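Local coordinates for 4-phosphoerythronate dehydrogenase (Lactobacillus jensenii, PDB 4PRK), which probably interconverts pyruvate and D-lactate with NAD(H), as a D-lactate dehydrogenase of the D-isomer-specific 2-hydroxyacid dehydrogenase family, at residues L34-V39 / E59-K64; D46-K51 / Y68-I73; A105-A110 / S159-I164. All blocks are in the same frame, centred on the assembly; numbering follows the deposited sequence.

Interaction 1 of 3, residues L34-V39 / E59-K64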
# COMPACT_ATOMS: atom_id res chain seq x y z
N LEU A 34 38.85 21.07 -0.44
CA LEU A 34 39.98 21.20 0.44
C LEU A 34 41.24 20.97 -0.36
O LEU A 34 41.32 20.08 -1.18
CB LEU A 34 39.87 20.17 1.55
CG LEU A 34 41.04 19.95 2.50
CD1 LEU A 34 41.13 21.10 3.49
CD2 LEU A 34 40.84 18.65 3.24
N SER A 35 42.23 21.82 -0.13
CA SER A 35 43.51 21.71 -0.79
C SER A 35 44.56 22.42 0.04
O SER A 35 44.23 23.17 0.95
CB SER A 35 43.46 22.27 -2.21
OG SER A 35 43.83 23.63 -2.26
N ALA A 36 45.82 22.23 -0.31
CA ALA A 36 46.89 22.83 0.44
C ALA A 36 46.66 24.33 0.41
O ALA A 36 47.01 25.04 1.35
CB ALA A 36 48.22 22.49 -0.18
N GLU A 37 46.07 24.79 -0.68
CA GLU A 37 45.73 26.20 -0.85
C GLU A 37 44.74 26.73 0.18
O GLU A 37 44.85 27.87 0.60
CB GLU A 37 45.19 26.43 -2.25
CG GLU A 37 46.23 26.40 -3.34
CD GLU A 37 45.77 25.64 -4.57
OE1 GLU A 37 44.62 25.16 -4.56
OE2 GLU A 37 46.54 25.54 -5.54
N ASN A 38 43.73 25.94 0.54
CA ASN A 38 42.73 26.41 1.50
C ASN A 38 42.70 25.80 2.91
O ASN A 38 41.82 26.13 3.70
CB ASN A 38 41.33 26.34 0.88
CG ASN A 38 40.98 24.97 0.32
OD1 ASN A 38 41.35 23.95 0.89
ND2 ASN A 38 40.26 24.95 -0.78
N VAL A 39 43.64 24.95 3.24
CA VAL A 39 43.58 24.20 4.50
C VAL A 39 43.60 25.05 5.77
O VAL A 39 42.98 24.70 6.76
CB VAL A 39 44.62 23.09 4.56
CG1 VAL A 39 44.54 22.36 5.89
CG2 VAL A 39 44.39 22.11 3.43
N GLU A 59 50.12 15.42 1.47
CA GLU A 59 50.05 14.99 2.87
C GLU A 59 49.98 16.15 3.88
O GLU A 59 49.57 15.94 5.03
CB GLU A 59 51.22 14.07 3.20
CG GLU A 59 51.64 14.08 4.66
CD GLU A 59 52.49 12.90 5.04
OE1 GLU A 59 52.74 12.06 4.15
OE2 GLU A 59 52.89 12.81 6.21
N ILE A 60 50.37 17.36 3.45
CA ILE A 60 50.46 18.53 4.36
C ILE A 60 49.06 19.01 4.79
O ILE A 60 48.87 19.55 5.90
CB ILE A 60 51.34 19.69 3.78
CG1 ILE A 60 50.54 20.73 2.96
CG2 ILE A 60 52.52 19.12 2.98
CD1 ILE A 60 50.00 20.25 1.62
N VAL A 61 48.09 18.79 3.90
CA VAL A 61 46.67 18.95 4.23
C VAL A 61 46.31 18.08 5.46
O VAL A 61 45.85 18.60 6.50
CB VAL A 61 45.80 18.60 3.01
CG1 VAL A 61 44.31 18.67 3.37
CG2 VAL A 61 46.15 19.50 1.82
N TYR A 62 46.57 16.77 5.36
CA TYR A 62 46.32 15.83 6.45
C TYR A 62 47.14 16.16 7.70
O TYR A 62 46.61 16.10 8.81
CB TYR A 62 46.64 14.39 6.04
CG TYR A 62 45.85 13.84 4.87
CD1 TYR A 62 46.32 14.02 3.57
CD2 TYR A 62 44.67 13.12 5.05
CE1 TYR A 62 45.63 13.52 2.47
CE2 TYR A 62 43.98 12.60 3.96
CZ TYR A 62 44.47 12.82 2.66
OH TYR A 62 43.81 12.33 1.55
N LYS A 63 48.43 16.48 7.54
CA LYS A 63 49.25 16.89 8.69
C LYS A 63 48.60 18.07 9.36
O LYS A 63 48.45 18.10 10.58
CB LYS A 63 50.70 17.25 8.30
CG LYS A 63 51.53 17.80 9.47
CD LYS A 63 53.01 17.96 9.18
CE LYS A 63 53.69 16.61 9.00
NZ LYS A 63 55.17 16.66 9.08
N LYS A 64 48.20 19.04 8.54
CA LYS A 64 47.64 20.29 9.05
C LYS A 64 46.23 20.20 9.69
O LYS A 64 45.95 20.93 10.64
CB LYS A 64 47.69 21.34 7.95
CG LYS A 64 49.11 21.75 7.66
CD LYS A 64 49.19 22.62 6.42
CE LYS A 64 49.91 23.93 6.73
NZ LYS A 64 49.53 24.96 5.73
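Val61 pushes both of its methyl groups into the loop 34-39 and carries most of the contact. Its CG1, anti to the backbone N, meets CD2 of Leu34 tip to tip at 3.5 Å. The same CG1 lies 3.4 Å from CG2 of Val39, whose side chain crosses that of Val61 obliquely. The other methyl, Val61 CG2, stands beside its own backbone N and turns to the main chain of the loop, 3.5 Å from Ala36 N. On the exposed side, the end of Ile60 turns in, bringing CD1 to 3.4 Å from Ala36 CB. The second branch of Val39, CG1, anti to its backbone N, rests 3.9 Å from Lys64 CB, while the amino group of Lys64 runs on to a salt bridge with Asp40. An alanine in place of Val39 would remove both methyls, and with them the contacts to Val61 and Lys64, and would probably leave the loop more loosely seated on the helix. No hydrogen bond crosses the contact. The loop is tied internally instead: Ser35 N donates to Asn38 OD1, approaching from above the carbonyl plane, Ser35 OG donates to Glu37 OE1, and Asn38 ND2 turns back to the carbonyl oxygen of Ser33. Leu34 also touches Phe6 of strand 2-6, so the apolar side of the loop fills the angle between sheet and helix. Here the connection from strand 26-30 to strand 47-50 packs on the next crossover helix, 60-67, in the flavodoxin-like, doubly wound fold expected of the substrate-binding domain in this family.

Interaction 2 of 3, residues D46-K51 / Y68-I73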
# COMPACT_ATOMS: atom_id res chain seq x y z
N ASP A 46 36.12 23.29 14.36
CA ASP A 46 35.99 22.01 15.06
C ASP A 46 36.13 20.73 14.19
O ASP A 46 36.63 19.72 14.65
CB ASP A 46 34.71 21.98 15.88
CG ASP A 46 34.76 22.89 17.09
OD1 ASP A 46 34.31 24.03 17.01
OD2 ASP A 46 35.25 22.45 18.14
N GLY A 47 35.60 20.78 12.97
CA GLY A 47 35.53 19.62 12.09
C GLY A 47 35.34 19.99 10.64
O GLY A 47 35.09 21.15 10.34
N VAL A 48 35.48 19.04 9.73
CA VAL A 48 35.38 19.35 8.31
C VAL A 48 34.35 18.47 7.57
O VAL A 48 34.14 17.30 7.92
CB VAL A 48 36.78 19.31 7.67
CG1 VAL A 48 36.72 19.24 6.15
CG2 VAL A 48 37.58 20.53 8.10
N LEU A 49 33.68 19.07 6.58
CA LEU A 49 32.73 18.37 5.70
C LEU A 49 33.23 18.51 4.25
O LEU A 49 33.35 19.64 3.73
CB LEU A 49 31.29 18.91 5.89
CG LEU A 49 30.57 18.62 7.23
CD1 LEU A 49 29.09 19.04 7.20
CD2 LEU A 49 30.68 17.15 7.64
N LEU A 50 33.53 17.37 3.62
CA LEU A 50 34.20 17.35 2.32
C LEU A 50 33.31 16.87 1.19
O LEU A 50 32.42 16.02 1.40
CB LEU A 50 35.43 16.44 2.38
CG LEU A 50 36.61 16.89 3.28
CD1 LEU A 50 37.92 16.19 2.88
CD2 LEU A 50 36.78 18.41 3.22
N LYS A 51 33.48 17.47 0.03
CA LYS A 51 32.89 17.02 -1.20
C LYS A 51 34.00 17.08 -2.22
O LYS A 51 34.06 18.03 -3.00
CB LYS A 51 31.71 17.89 -1.62
CG LYS A 51 31.00 17.40 -2.88
CD LYS A 51 29.79 18.26 -3.20
CE LYS A 51 29.42 18.18 -4.67
NZ LYS A 51 27.99 18.50 -4.90
N TYR A 68 45.50 21.04 13.46
CA TYR A 68 44.41 21.90 13.94
C TYR A 68 43.41 21.19 14.86
O TYR A 68 42.34 21.71 15.11
CB TYR A 68 43.68 22.57 12.78
CG TYR A 68 44.56 23.43 11.90
CD1 TYR A 68 45.49 24.32 12.45
CD2 TYR A 68 44.45 23.37 10.52
CE1 TYR A 68 46.29 25.11 11.63
CE2 TYR A 68 45.24 24.14 9.70
CZ TYR A 68 46.15 25.01 10.26
OH TYR A 68 46.92 25.77 9.43
N GLY A 69 43.76 20.00 15.34
CA GLY A 69 42.91 19.26 16.28
C GLY A 69 41.72 18.56 15.63
O GLY A 69 40.88 17.98 16.34
N ILE A 70 41.64 18.61 14.29
CA ILE A 70 40.53 18.00 13.56
C ILE A 70 40.70 16.49 13.70
O ILE A 70 41.78 15.96 13.39
CB ILE A 70 40.51 18.37 12.05
CG1 ILE A 70 40.36 19.89 11.82
CG2 ILE A 70 39.37 17.66 11.34
CD1 ILE A 70 38.99 20.45 12.15
N LYS A 71 39.64 15.81 14.16
CA LYS A 71 39.70 14.37 14.47
C LYS A 71 39.08 13.44 13.41
O LYS A 71 39.18 12.21 13.54
CB LYS A 71 39.01 14.09 15.82
CG LYS A 71 39.54 14.92 16.98
CD LYS A 71 38.66 14.76 18.21
CE LYS A 71 38.51 13.31 18.63
NZ LYS A 71 37.90 13.22 19.99
N SER A 72 38.43 14.02 12.38
CA SER A 72 37.85 13.21 11.29
C SER A 72 37.73 13.98 9.97
O SER A 72 37.98 15.18 9.93
CB SER A 72 36.48 12.66 11.71
OG SER A 72 35.47 13.66 11.71
N ILE A 73 37.41 13.23 8.90
CA ILE A 73 36.98 13.78 7.60
C ILE A 73 35.53 13.31 7.26
O ILE A 73 35.27 12.10 6.99
CB ILE A 73 37.96 13.40 6.46
CG1 ILE A 73 39.34 14.00 6.73
CG2 ILE A 73 37.47 13.90 5.11
CD1 ILE A 73 40.43 13.34 5.90
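This is a buried contact between adjacent parallel strands, made at the point where segment 68-73 leaves a helix and enters strand 72-75 next to strand 47-50. The touching parts run in nearly the same sense, 23° apart, and the CA atoms of Val48 and Ile73 come within 5.8 Å. No hydrogen bond links the two segments; the backbone pairing is taken up just beyond them, where Val48 bonds to Gly74, while on its other side strand 47-50 is bonded to strand 2-6 through Gly47 and Leu49. Apolar side chains do the rest. Ile73 CG2, anti to its backbone N, crosses obliquely to Leu50 and comes to 3.2 Å from Leu50 CD1, a tight fit. Strand 47-50, helix 60-67 and strand 72-75 form a beta-alpha-beta crossover, and Tyr62 and Leu65 of that helix cover Ile73 and Ile70 respectively. The helix closes in a Schellman motif, with Gly69 as the C-prime residue at positive phi: Ile70 N bonds to Leu65 O and Gly69 N to Ala66 O. That turn delivers Ile70 onto the start of the neighbouring strand. Its CG1 stands beside the backbone N (chi1 -61°) and the chain then turns at chi2 (-71°), so that CD1 lies over the peptide joining Asp46 and Gly47, 3.5 Å from Asp46 O and equally far from Gly47 N. Val48 CG2 meets the same methyl more loosely, at 4.3 Å. The CB of Leu49 is directed away from segment 68-73, and its side chain packs against Ser311, Leu312 and Thr315 of helix 301-319, which also reaches Ser72 through Leu318.

Interaction 3 of 3, residues A105-A110 / S159-I164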
# COMPACT_ATOMS: atom_id res chain seq x y z
N ALA A 105 14.48 8.78 -3.09
CA ALA A 105 14.80 9.73 -4.17
C ALA A 105 15.14 8.94 -5.41
O ALA A 105 14.57 9.11 -6.47
CB ALA A 105 15.96 10.62 -3.78
N ILE A 106 16.07 8.03 -5.26
CA ILE A 106 16.48 7.25 -6.41
C ILE A 106 15.41 6.29 -6.91
O ILE A 106 15.18 6.20 -8.11
CB ILE A 106 17.82 6.57 -6.12
CG1 ILE A 106 18.84 7.69 -6.01
CG2 ILE A 106 18.21 5.60 -7.23
CD1 ILE A 106 20.03 7.36 -5.19
N ALA A 107 14.73 5.60 -5.99
CA ALA A 107 13.74 4.62 -6.38
C ALA A 107 12.62 5.30 -7.15
O ALA A 107 12.11 4.80 -8.14
CB ALA A 107 13.20 3.95 -5.16
N GLU A 108 12.28 6.52 -6.74
CA GLU A 108 11.16 7.24 -7.36
C GLU A 108 11.51 7.71 -8.76
O GLU A 108 10.64 7.81 -9.66
CB GLU A 108 10.70 8.39 -6.45
CG GLU A 108 9.89 7.92 -5.25
CD GLU A 108 9.40 9.02 -4.31
OE1 GLU A 108 9.41 10.22 -4.68
OE2 GLU A 108 8.92 8.66 -3.20
N MET A 109 12.77 7.98 -8.98
CA MET A 109 13.22 8.40 -10.32
C MET A 109 13.09 7.14 -11.24
O MET A 109 12.55 7.19 -12.34
CB MET A 109 14.67 8.96 -10.29
CG MET A 109 15.23 9.29 -11.67
SD MET A 109 14.32 10.63 -12.48
CE MET A 109 15.64 11.82 -12.61
N ALA A 110 13.54 6.01 -10.74
CA ALA A 110 13.41 4.79 -11.49
C ALA A 110 11.96 4.49 -11.85
O ALA A 110 11.65 4.19 -12.98
CB ALA A 110 13.98 3.68 -10.68
N SER A 159 14.89 -2.19 -2.93
CA SER A 159 13.84 -2.47 -1.97
C SER A 159 12.73 -1.43 -2.00
O SER A 159 11.56 -1.74 -1.89
CB SER A 159 14.44 -2.52 -0.56
OG SER A 159 13.37 -2.58 0.32
N ALA A 160 13.10 -0.17 -2.05
CA ALA A 160 12.12 0.90 -2.16
C ALA A 160 11.34 0.83 -3.50
O ALA A 160 10.12 1.11 -3.56
CB ALA A 160 12.82 2.26 -1.99
N VAL A 161 12.05 0.48 -4.57
CA VAL A 161 11.40 0.31 -5.89
C VAL A 161 10.35 -0.78 -5.84
O VAL A 161 9.28 -0.67 -6.42
CB VAL A 161 12.40 -0.04 -7.00
CG1 VAL A 161 11.66 -0.47 -8.33
CG2 VAL A 161 13.30 1.14 -7.25
N ALA A 162 10.68 -1.84 -5.13
CA ALA A 162 9.82 -2.99 -4.96
C ALA A 162 8.58 -2.66 -4.10
O ALA A 162 7.44 -3.03 -4.44
CB ALA A 162 10.65 -4.10 -4.33
N GLN A 163 8.79 -1.92 -3.02
CA GLN A 163 7.66 -1.41 -2.21
C GLN A 163 6.69 -0.58 -3.05
O GLN A 163 5.49 -0.77 -2.99
CB GLN A 163 8.20 -0.56 -1.03
CG GLN A 163 9.12 -1.36 -0.08
CD GLN A 163 9.84 -0.55 1.00
OE1 GLN A 163 11.03 -0.75 1.27
NE2 GLN A 163 9.10 0.32 1.66
N ILE A 164 7.20 0.34 -3.84
CA ILE A 164 6.33 1.21 -4.65
C ILE A 164 5.62 0.39 -5.72
O ILE A 164 4.34 0.41 -5.82
CB ILE A 164 7.13 2.38 -5.28
CG1 ILE A 164 7.66 3.28 -4.18
CG2 ILE A 164 6.32 3.16 -6.36
CD1 ILE A 164 8.75 4.22 -4.69
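Glu108 leaves helix 103-118 beside helix 155-167, the helix that follows strand 148-152 and a GxGxxG-type glycine turn in what fits the first strand-turn-helix unit of a Rossmann fold. From CB the chain runs with CG anti to the carbonyl carbon, beside the backbone N (chi1 -75°), and CB itself makes no contact with segment 159-164. CG does: it passes 3.9 Å from Ile164 CD1, the two side chains crossing at about a right angle. Beyond CG the chain is fully extended, which carries the carboxylate past Ile164 to its polar partners. There OE2 forms a salt bridge with Arg104, one turn earlier on the same helix, and OE1 accepts a hydrogen bond from the backbone N of Ile144 of a second subunit. With both oxygens occupied in this way the buried group is held from two directions, and the nearby guanidinium would probably keep it ionised. Ala160 and Ile164 also touch the side chain of Arg104, which therefore belongs to the same interface.

The helices cross at -53°, with local axes 8.5 Å apart at their closest, close to the angle at which ridges of residues spaced four apart settle into each other's grooves. Small residues permit this approach. Ala107 CB is 3.6 Å from Ala160 CB, and Ile164 CD1 is more loosely placed, 4.5 Å from Ala107 CB. Val161 rests on Leu151 of strand 148-152 and also reaches across to the other helix. Its CG2, beside its own backbone N, sits 4.3 Å from Ala110 CB, 3.5 Å from Ala107 CB and 3.6 Å from Ala107 CA.

Interactions 1 and 2 belong to one sheet domain and interaction 3 to the other half of the subunit. The first two have centres 11 Å apart and touch through Leu34 with Leu50, Val39 with Tyr68 and Tyr62 with Ile73; their segments alternate along the chain. In the five-stranded parallel sheet, interaction 2 joins the two strands of the unit 47-50, 60-67, 72-75, and interaction 1 packs on its helix. Interaction 3 follows both in sequence. Its centre is 39 Å from that of interaction 1 and 33 Å from that of interaction 2, beside the seven-stranded, probably NAD-binding sheet. Only interaction 3 has other subunits around it, so it also bears on assembly.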